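Local coordinates for protein sensor-type histidine kinase PrrB (Mycobacterium tuberculosis, PDB 1YSR) that catalyses ATP-dependent phosphorylation of a protein histidine, probably as sensor of the PrrB/PrrA system, and is represented by its C-terminal ATP-binding domain, at residues I10-A18 and D29-T37; V89-F98 and G128-P136. All coordinates share one frame; numbering follows the deposited sequence.

Interaction 1: residues I10-A18 and D29-T37; sequences ITDLLDRAA and DVSLVPSPT
In the alpha/beta sandwich of the histidine kinase ATP-binding domain, strand 29-32, outermost in the sheet of this chain, runs back along helix 10-24, and T11, L14, D15 and A18 of that helix meet V30, L32 and the loop that leaves the strand. The helix segment 10-18 and strand 29-32 are nearly antiparallel, their axes 163° apart and 7.0 Å apart at closest approach. The polar tie lies at the start of the helix. T11 OG1 donates to P36 O at 2.8 Å, in the carbonyl plane and on a lone pair, and the same hydroxyl oxygen also pairs with the backbone N of C38. Two bonds therefore fix the rotation of this buried threonine and bind the helix to the loop. Its chi1 of -53° sets OG1 beside the backbone N and leaves T11 CG2 anti to that N, 4.1 Å from S35 CB.

L32 fills the middle of the interface, meeting the side chains of T11, L14 and D15 at about right angles. Its two methyls divide the work: CD1 rests against L14 CB at 3.9 Å, whereas CD2 lies 3.8 Å from D15 CB and also touches T11 O. Further along, A18 has no side chain beyond CB, and this methyl sits 3.8 Å from S31 CA and against V30 CG2, letting the strand come close. The other V30 branch, CG1, approaches A18 O at 3.5 Å.

Within the sheet, S31 bonds through its backbone to V67 and L69, placing strand 29-32 beside strand 66-74, on which L14 and A18 also pack through A71 and L69. L14 reaches V51 of helix 44-61 as well, while P36 and T37 touch R23 and R48 of the second subunit.

Interaction 2: residues V89-F98 and G128-P136; sequences VPEGERQVVF and GTASLENSP
Apolar packing between L132 and V89, R94, V97 and F98 forms the centre of this contact. L132 CD1 meets V89 CG2 at 4.1 Å and V97 CG1 at 4.2 Å, both across roughly perpendicular side chains, and touches F98 CE2 at 3.7 Å. R94 adds the methylene part of its chain, with CG 3.7 Å from L132 CB. The F98 ring turns its far end to the strand, CE2 3.5 Å from S131 CA and CE1 3.7 Å from A130 CB; A130 O lies over one face and L132 N is at the ring edge.

The polar contacts gather at the far end of R94. Its chain, extended from CG to NE, carries the guanidinium past L132 to N134, where NH2 donates to N134 OD1 at 3.2 Å with a bent N-H...O angle of 138°. The acceptor lies in the guanidinium plane, but the donor stands above the amide plane, the two groups being turned 74° apart. L132 O sits over one guanidinium face without a hydrogen bond, and E91 CA over the other. A water accepts from V89 N and lies within hydrogen-bonding distance of N134 OD1.

L114 and L116 extend the apolar cluster beside V97. Segment 89-98 links the G1 box to the F box, which begins at F98, probably at the base of the ATP lid of the Bergerat (GHKL) fold.

In the fold
Interactions 1 and 2 lie on opposite sides of the chain's centre, their own centres 21 Å apart and their nearest atoms about 10 Å apart. Both reach one mixed five-stranded sheet, at its two outermost strands within the chain: 29-32 in interaction 1 and 129-134 in interaction 2, with 66-74, 77-84 and 140-147 between them. Along the chain, interaction 1 closes before interaction 2 opens. The first packs helix 10-24 on the sheet at one edge, near the second subunit; the second seats helix 94-98 at the other, shortly before the unmodelled residues 103-113, which probably belong to the ATP lid. Together they attach helices near both margins of the domain's sheet.

Interaction 1: residues I10-A18 and D29-T37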
loop_
_atom_site.group_PDB
_atom_site.type_symbol
_atom_site.label_atom_id
_atom_site.label_comp_id
_atom_site.label_asym_id
_atom_site.label_seq_id
_atom_site.Cartn_x
_atom_site.Cartn_y
_atom_site.Cartn_z
ATOM N N ILE A 10 1.823 -7.311 0.635
ATOM C CA ILE A 10 3.249 -7.033 0.892
ATOM C C ILE A 10 4.067 -7.250 -0.362
ATOM O O ILE A 10 5.077 -6.540 -0.675
ATOM C CB ILE A 10 3.794 -8.011 2.021
ATOM C CG1 ILE A 10 3.165 -7.660 3.371
ATOM C CG2 ILE A 10 5.313 -7.959 2.103
ATOM C CD1 ILE A 10 3.324 -6.139 3.760
ATOM N N THR A 11 3.649 -8.282 -1.102
ATOM C CA THR A 11 4.338 -8.653 -2.312
ATOM C C THR A 11 4.266 -7.556 -3.374
ATOM O O THR A 11 5.302 -7.176 -3.964
ATOM C CB THR A 11 3.804 -10.040 -2.789
ATOM O OG1 THR A 11 3.904 -10.963 -1.692
ATOM C CG2 THR A 11 4.644 -10.521 -3.943
ATOM N N ASP A 12 3.081 -6.997 -3.603
ATOM C CA ASP A 12 2.915 -5.899 -4.535
ATOM C C ASP A 12 3.650 -4.662 -4.041
ATOM O O ASP A 12 4.224 -3.919 -4.835
ATOM C CB ASP A 12 1.399 -5.588 -4.693
ATOM C CG ASP A 12 1.109 -4.500 -5.724
ATOM O OD1 ASP A 12 1.461 -4.665 -6.900
ATOM O OD2 ASP A 12 0.553 -3.459 -5.345
ATOM N N LEU A 13 3.594 -4.405 -2.719
ATOM C CA LEU A 13 4.322 -3.293 -2.123
ATOM C C LEU A 13 5.813 -3.372 -2.499
ATOM O O LEU A 13 6.424 -2.381 -2.893
ATOM C CB LEU A 13 4.135 -3.328 -0.576
ATOM C CG LEU A 13 4.669 -2.080 0.189
ATOM C CD1 LEU A 13 3.880 -1.921 1.491
ATOM C CD2 LEU A 13 6.127 -2.338 0.581
ATOM N N LEU A 14 6.400 -4.534 -2.306
ATOM C CA LEU A 14 7.822 -4.741 -2.679
ATOM C C LEU A 14 8.070 -4.493 -4.177
ATOM O O LEU A 14 9.086 -3.909 -4.570
ATOM C CB LEU A 14 8.295 -6.133 -2.244
ATOM C CG LEU A 14 8.331 -6.396 -0.709
ATOM C CD1 LEU A 14 8.765 -7.854 -0.372
ATOM C CD2 LEU A 14 9.274 -5.425 -0.022
ATOM N N ASP A 15 7.171 -5.017 -5.002
ATOM C CA ASP A 15 7.294 -4.905 -6.476
ATOM C C ASP A 15 7.306 -3.418 -6.820
ATOM O O ASP A 15 8.162 -2.984 -7.555
ATOM C CB ASP A 15 6.169 -5.643 -7.182
ATOM C CG ASP A 15 6.496 -5.985 -8.658
ATOM O OD1 ASP A 15 7.676 -5.878 -9.090
ATOM O OD2 ASP A 15 5.545 -6.385 -9.345
ATOM N N ARG A 16 6.378 -2.631 -6.261
ATOM C CA ARG A 16 6.362 -1.189 -6.529
ATOM C C ARG A 16 7.554 -0.504 -5.952
ATOM O O ARG A 16 8.079 0.410 -6.554
ATOM C CB ARG A 16 5.106 -0.449 -6.002
ATOM C CG ARG A 16 3.755 -0.993 -6.482
ATOM C CD ARG A 16 2.575 -0.145 -5.875
ATOM N NE ARG A 16 2.596 0.036 -4.409
ATOM C CZ ARG A 16 1.945 -0.719 -3.507
ATOM N NH1 ARG A 16 1.205 -1.757 -3.862
ATOM N NH2 ARG A 16 2.045 -0.429 -2.214
ATOM N N ALA A 17 7.963 -0.896 -4.736
ATOM C CA ALA A 17 9.113 -0.264 -4.142
ATOM C C ALA A 17 10.335 -0.431 -5.049
ATOM O O ALA A 17 11.152 0.483 -5.177
ATOM C CB ALA A 17 9.391 -0.885 -2.768
ATOM N N ALA A 18 10.479 -1.624 -5.598
ATOM C CA ALA A 18 11.709 -1.911 -6.374
ATOM C C ALA A 18 11.633 -1.084 -7.669
ATOM O O ALA A 18 12.600 -0.479 -8.086
ATOM C CB ALA A 18 11.788 -3.363 -6.680
ATOM N N ASP A 29 20.582 -2.132 -9.613
ATOM C CA ASP A 29 19.801 -3.283 -10.094
ATOM C C ASP A 29 18.959 -3.690 -8.879
ATOM O O ASP A 29 19.496 -4.243 -7.909
ATOM C CB ASP A 29 20.710 -4.480 -10.472
ATOM C CG ASP A 29 19.935 -5.746 -10.928
ATOM O OD1 ASP A 29 18.696 -5.919 -10.685
ATOM O OD2 ASP A 29 20.596 -6.652 -11.560
ATOM N N VAL A 30 17.675 -3.367 -8.913
ATOM C CA VAL A 30 16.820 -3.636 -7.747
ATOM C C VAL A 30 15.540 -4.296 -8.256
ATOM O O VAL A 30 14.934 -3.828 -9.258
ATOM C CB VAL A 30 16.537 -2.367 -6.921
ATOM C CG1 VAL A 30 15.967 -1.244 -7.816
ATOM C CG2 VAL A 30 15.559 -2.736 -5.701
ATOM N N SER A 31 15.125 -5.377 -7.592
ATOM C CA SER A 31 13.997 -6.115 -8.047
ATOM C C SER A 31 13.391 -6.967 -6.944
ATOM O O SER A 31 14.031 -7.274 -5.929
ATOM C CB SER A 31 14.449 -7.065 -9.168
ATOM O OG SER A 31 15.162 -8.140 -8.558
ATOM N N LEU A 32 12.128 -7.313 -7.143
ATOM C CA LEU A 32 11.476 -8.293 -6.321
ATOM C C LEU A 32 11.756 -9.647 -6.936
ATOM O O LEU A 32 11.324 -9.914 -8.105
ATOM C CB LEU A 32 9.972 -8.073 -6.393
ATOM C CG LEU A 32 9.137 -9.185 -5.748
ATOM C CD1 LEU A 32 9.466 -9.260 -4.245
ATOM C CD2 LEU A 32 7.657 -8.911 -5.946
ATOM N N VAL A 33 12.387 -10.501 -6.138
ATOM C CA VAL A 33 12.572 -11.918 -6.389
ATOM C C VAL A 33 11.232 -12.676 -6.399
ATOM O O VAL A 33 10.354 -12.392 -5.578
ATOM C CB VAL A 33 13.459 -12.398 -5.229
ATOM C CG1 VAL A 33 13.039 -13.729 -4.640
ATOM C CG2 VAL A 33 14.963 -12.248 -5.572
ATOM N N PRO A 34 11.063 -13.694 -7.289
ATOM C CA PRO A 34 9.799 -14.425 -7.373
ATOM C C PRO A 34 9.272 -14.797 -5.990
ATOM O O PRO A 34 9.997 -15.455 -5.228
ATOM C CB PRO A 34 10.209 -15.711 -8.142
ATOM C CG PRO A 34 11.196 -15.234 -9.094
ATOM C CD PRO A 34 12.048 -14.238 -8.254
ATOM N N SER A 35 8.062 -14.337 -5.646
ATOM C CA SER A 35 7.539 -14.516 -4.286
ATOM C C SER A 35 6.036 -14.806 -4.342
ATOM O O SER A 35 5.360 -14.250 -5.165
ATOM C CB SER A 35 7.708 -13.234 -3.444
ATOM O OG SER A 35 9.060 -12.840 -3.171
ATOM N N PRO A 36 5.516 -15.601 -3.387
ATOM C CA PRO A 36 4.069 -15.777 -3.380
ATOM C C PRO A 36 3.475 -14.484 -2.931
ATOM O O PRO A 36 4.156 -13.702 -2.236
ATOM C CB PRO A 36 3.844 -16.805 -2.288
ATOM C CG PRO A 36 5.044 -16.633 -1.332
ATOM C CD PRO A 36 6.181 -16.310 -2.283
ATOM N N THR A 37 2.218 -14.257 -3.303
ATOM C CA THR A 37 1.464 -13.120 -2.797
ATOM C C THR A 37 1.150 -13.265 -1.332
ATOM O O THR A 37 0.571 -14.288 -0.903
ATOM C CB THR A 37 0.183 -12.875 -3.636
ATOM O OG1 THR A 37 0.568 -12.394 -4.918
ATOM C CG2 THR A 37 -0.675 -11.829 -2.998
#

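Interaction 2: residues V89-F98 and G128-P136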
loop_
_atom_site.group_PDB
_atom_site.type_symbol
_atom_site.label_atom_id
_atom_site.label_comp_id
_atom_site.label_asym_id
_atom_site.label_seq_id
_atom_site.Cartn_x
_atom_site.Cartn_y
_atom_site.Cartn_z
ATOM N N VAL A 89 27.023 -4.949 7.313
ATOM C CA VAL A 89 27.062 -4.386 8.658
ATOM C C VAL A 89 27.777 -5.475 9.458
ATOM O O VAL A 89 27.294 -6.599 9.534
ATOM C CB VAL A 89 25.634 -4.201 9.260
ATOM C CG1 VAL A 89 25.699 -3.742 10.729
ATOM C CG2 VAL A 89 24.880 -3.174 8.447
ATOM N N PRO A 90 28.932 -5.129 10.038
ATOM C CA PRO A 90 29.593 -6.201 10.855
ATOM C C PRO A 90 28.694 -6.781 11.975
ATOM O O PRO A 90 27.889 -6.052 12.590
ATOM C CB PRO A 90 30.833 -5.480 11.425
ATOM C CG PRO A 90 31.118 -4.317 10.528
ATOM C CD PRO A 90 29.705 -3.866 10.012
ATOM N N GLU A 91 28.797 -8.071 12.245
ATOM C CA GLU A 91 27.968 -8.724 13.288
ATOM C C GLU A 91 27.849 -7.956 14.620
ATOM O O GLU A 91 26.767 -7.914 15.245
ATOM C CB GLU A 91 28.523 -10.113 13.581
ATOM C CG GLU A 91 27.533 -11.042 14.265
ATOM C CD GLU A 91 28.135 -12.411 14.587
ATOM O OE1 GLU A 91 29.383 -12.588 14.416
ATOM O OE2 GLU A 91 27.362 -13.312 15.026
ATOM N N GLY A 92 28.957 -7.354 15.062
ATOM C CA GLY A 92 28.967 -6.584 16.313
ATOM C C GLY A 92 28.316 -5.221 16.268
ATOM O O GLY A 92 28.223 -4.545 17.316
ATOM N N GLU A 93 27.835 -4.807 15.081
ATOM C CA GLU A 93 27.343 -3.425 14.891
ATOM C C GLU A 93 25.814 -3.292 14.632
ATOM O O GLU A 93 25.284 -2.179 14.484
ATOM C CB GLU A 93 28.118 -2.717 13.785
ATOM C CG GLU A 93 29.553 -2.449 14.179
ATOM C CD GLU A 93 30.404 -1.754 13.130
ATOM O OE1 GLU A 93 29.872 -1.373 12.058
ATOM O OE2 GLU A 93 31.618 -1.520 13.397
ATOM N N ARG A 94 25.144 -4.412 14.609
ATOM C CA ARG A 94 23.736 -4.431 14.183
ATOM C C ARG A 94 22.815 -3.616 15.097
ATOM O O ARG A 94 22.023 -2.757 14.635
ATOM C CB ARG A 94 23.295 -5.871 14.083
ATOM C CG ARG A 94 23.993 -6.565 12.956
ATOM C CD ARG A 94 23.799 -7.979 13.044
ATOM N NE ARG A 94 24.438 -8.708 11.927
ATOM C CZ ARG A 94 24.497 -10.048 11.860
ATOM N NH1 ARG A 94 23.996 -10.798 12.847
ATOM N NH2 ARG A 94 25.066 -10.663 10.820
ATOM N N GLN A 95 22.961 -3.820 16.399
ATOM C CA GLN A 95 22.135 -3.070 17.356
ATOM C C GLN A 95 22.321 -1.545 17.244
ATOM O O GLN A 95 21.351 -0.794 17.190
ATOM C CB GLN A 95 22.407 -3.580 18.765
ATOM C CG GLN A 95 21.571 -2.866 19.871
ATOM C CD GLN A 95 21.892 -3.396 21.253
ATOM O OE1 GLN A 95 22.917 -4.048 21.434
ATOM N NE2 GLN A 95 20.990 -3.152 22.234
ATOM N N VAL A 96 23.549 -1.061 17.181
ATOM C CA VAL A 96 23.768 0.375 17.069
ATOM C C VAL A 96 23.133 0.910 15.796
ATOM O O VAL A 96 22.612 2.034 15.750
ATOM C CB VAL A 96 25.275 0.727 17.152
ATOM C CG1 VAL A 96 25.560 2.184 16.695
ATOM C CG2 VAL A 96 25.749 0.524 18.588
ATOM N N VAL A 97 23.175 0.100 14.750
ATOM C CA VAL A 97 22.588 0.545 13.505
ATOM C C VAL A 97 21.044 0.678 13.688
ATOM O O VAL A 97 20.467 1.654 13.287
ATOM C CB VAL A 97 23.029 -0.377 12.343
ATOM C CG1 VAL A 97 22.186 -0.195 11.103
ATOM C CG2 VAL A 97 24.505 -0.077 12.012
ATOM N N PHE A 98 20.422 -0.278 14.340
ATOM C CA PHE A 98 18.969 -0.187 14.579
ATOM C C PHE A 98 18.540 0.937 15.534
ATOM O O PHE A 98 17.399 1.368 15.493
ATOM C CB PHE A 98 18.406 -1.512 15.065
ATOM C CG PHE A 98 18.118 -2.454 13.959
ATOM C CD1 PHE A 98 17.165 -2.115 12.980
ATOM C CD2 PHE A 98 18.819 -3.659 13.847
ATOM C CE1 PHE A 98 16.905 -2.967 11.937
ATOM C CE2 PHE A 98 18.551 -4.528 12.805
ATOM C CZ PHE A 98 17.573 -4.172 11.821
ATOM N N GLY A 128 6.103 -7.110 15.090
ATOM C CA GLY A 128 7.101 -8.014 14.586
ATOM C C GLY A 128 8.475 -7.483 14.937
ATOM O O GLY A 128 8.613 -6.601 15.796
ATOM N N THR A 129 9.492 -7.981 14.227
ATOM C CA THR A 129 10.871 -7.620 14.541
ATOM C C THR A 129 11.634 -7.275 13.272
ATOM O O THR A 129 11.238 -7.707 12.194
ATOM C CB THR A 129 11.583 -8.792 15.201
ATOM O OG1 THR A 129 11.519 -9.942 14.326
ATOM C CG2 THR A 129 10.864 -9.155 16.515
ATOM N N ALA A 130 12.668 -6.434 13.413
ATOM C CA ALA A 130 13.615 -6.194 12.325
ATOM C C ALA A 130 15.004 -6.662 12.797
ATOM O O ALA A 130 15.385 -6.433 13.934
ATOM C CB ALA A 130 13.635 -4.755 11.980
ATOM N N SER A 131 15.737 -7.339 11.927
ATOM C CA SER A 131 17.098 -7.721 12.293
ATOM C C SER A 131 17.976 -7.752 11.081
ATOM O O SER A 131 17.495 -7.730 9.936
ATOM C CB SER A 131 17.068 -9.065 12.965
ATOM O OG SER A 131 16.447 -9.959 12.109
ATOM N N LEU A 132 19.277 -7.812 11.350
ATOM C CA LEU A 132 20.275 -7.893 10.278
ATOM C C LEU A 132 21.001 -9.235 10.282
ATOM O O LEU A 132 21.287 -9.856 11.352
ATOM C CB LEU A 132 21.267 -6.756 10.436
ATOM C CG LEU A 132 20.805 -5.387 9.908
ATOM C CD1 LEU A 132 21.520 -4.264 10.561
ATOM C CD2 LEU A 132 21.011 -5.314 8.362
ATOM N N GLU A 133 21.252 -9.694 9.069
ATOM C CA GLU A 133 21.930 -10.973 8.783
ATOM C C GLU A 133 22.911 -10.699 7.669
ATOM O O GLU A 133 22.988 -9.570 7.158
ATOM C CB GLU A 133 20.939 -12.006 8.296
ATOM C CG GLU A 133 19.957 -12.417 9.329
ATOM C CD GLU A 133 18.939 -13.405 8.809
ATOM O OE1 GLU A 133 19.068 -13.847 7.637
ATOM O OE2 GLU A 133 18.006 -13.728 9.571
ATOM N N ASN A 134 23.718 -11.711 7.316
ATOM C CA ASN A 134 24.654 -11.536 6.226
ATOM C C ASN A 134 23.970 -12.013 4.942
ATOM O O ASN A 134 23.306 -13.040 4.930
ATOM C CB ASN A 134 25.986 -12.278 6.482
ATOM C CG ASN A 134 27.010 -11.435 7.294
ATOM O OD1 ASN A 134 26.660 -10.485 8.039
ATOM N ND2 ASN A 134 28.290 -11.795 7.146
ATOM N N SER A 135 24.098 -11.261 3.862
ATOM C CA SER A 135 23.332 -11.616 2.700
ATOM C C SER A 135 24.145 -12.615 1.811
ATOM O O SER A 135 25.341 -12.474 1.727
ATOM C CB SER A 135 23.118 -10.373 1.881
ATOM O OG SER A 135 22.420 -10.771 0.749
ATOM N N PRO A 136 23.471 -13.535 1.123
ATOM C CA PRO A 136 24.083 -14.308 0.030
ATOM C C PRO A 136 24.608 -13.423 -1.083
ATOM O O PRO A 136 25.488 -13.851 -1.851
ATOM C CB PRO A 136 22.908 -15.142 -0.491
ATOM C CG PRO A 136 22.031 -15.308 0.620
ATOM C CD PRO A 136 22.091 -13.974 1.363
HETATM O O HOH W 1 26.302 -7.748 6.547
#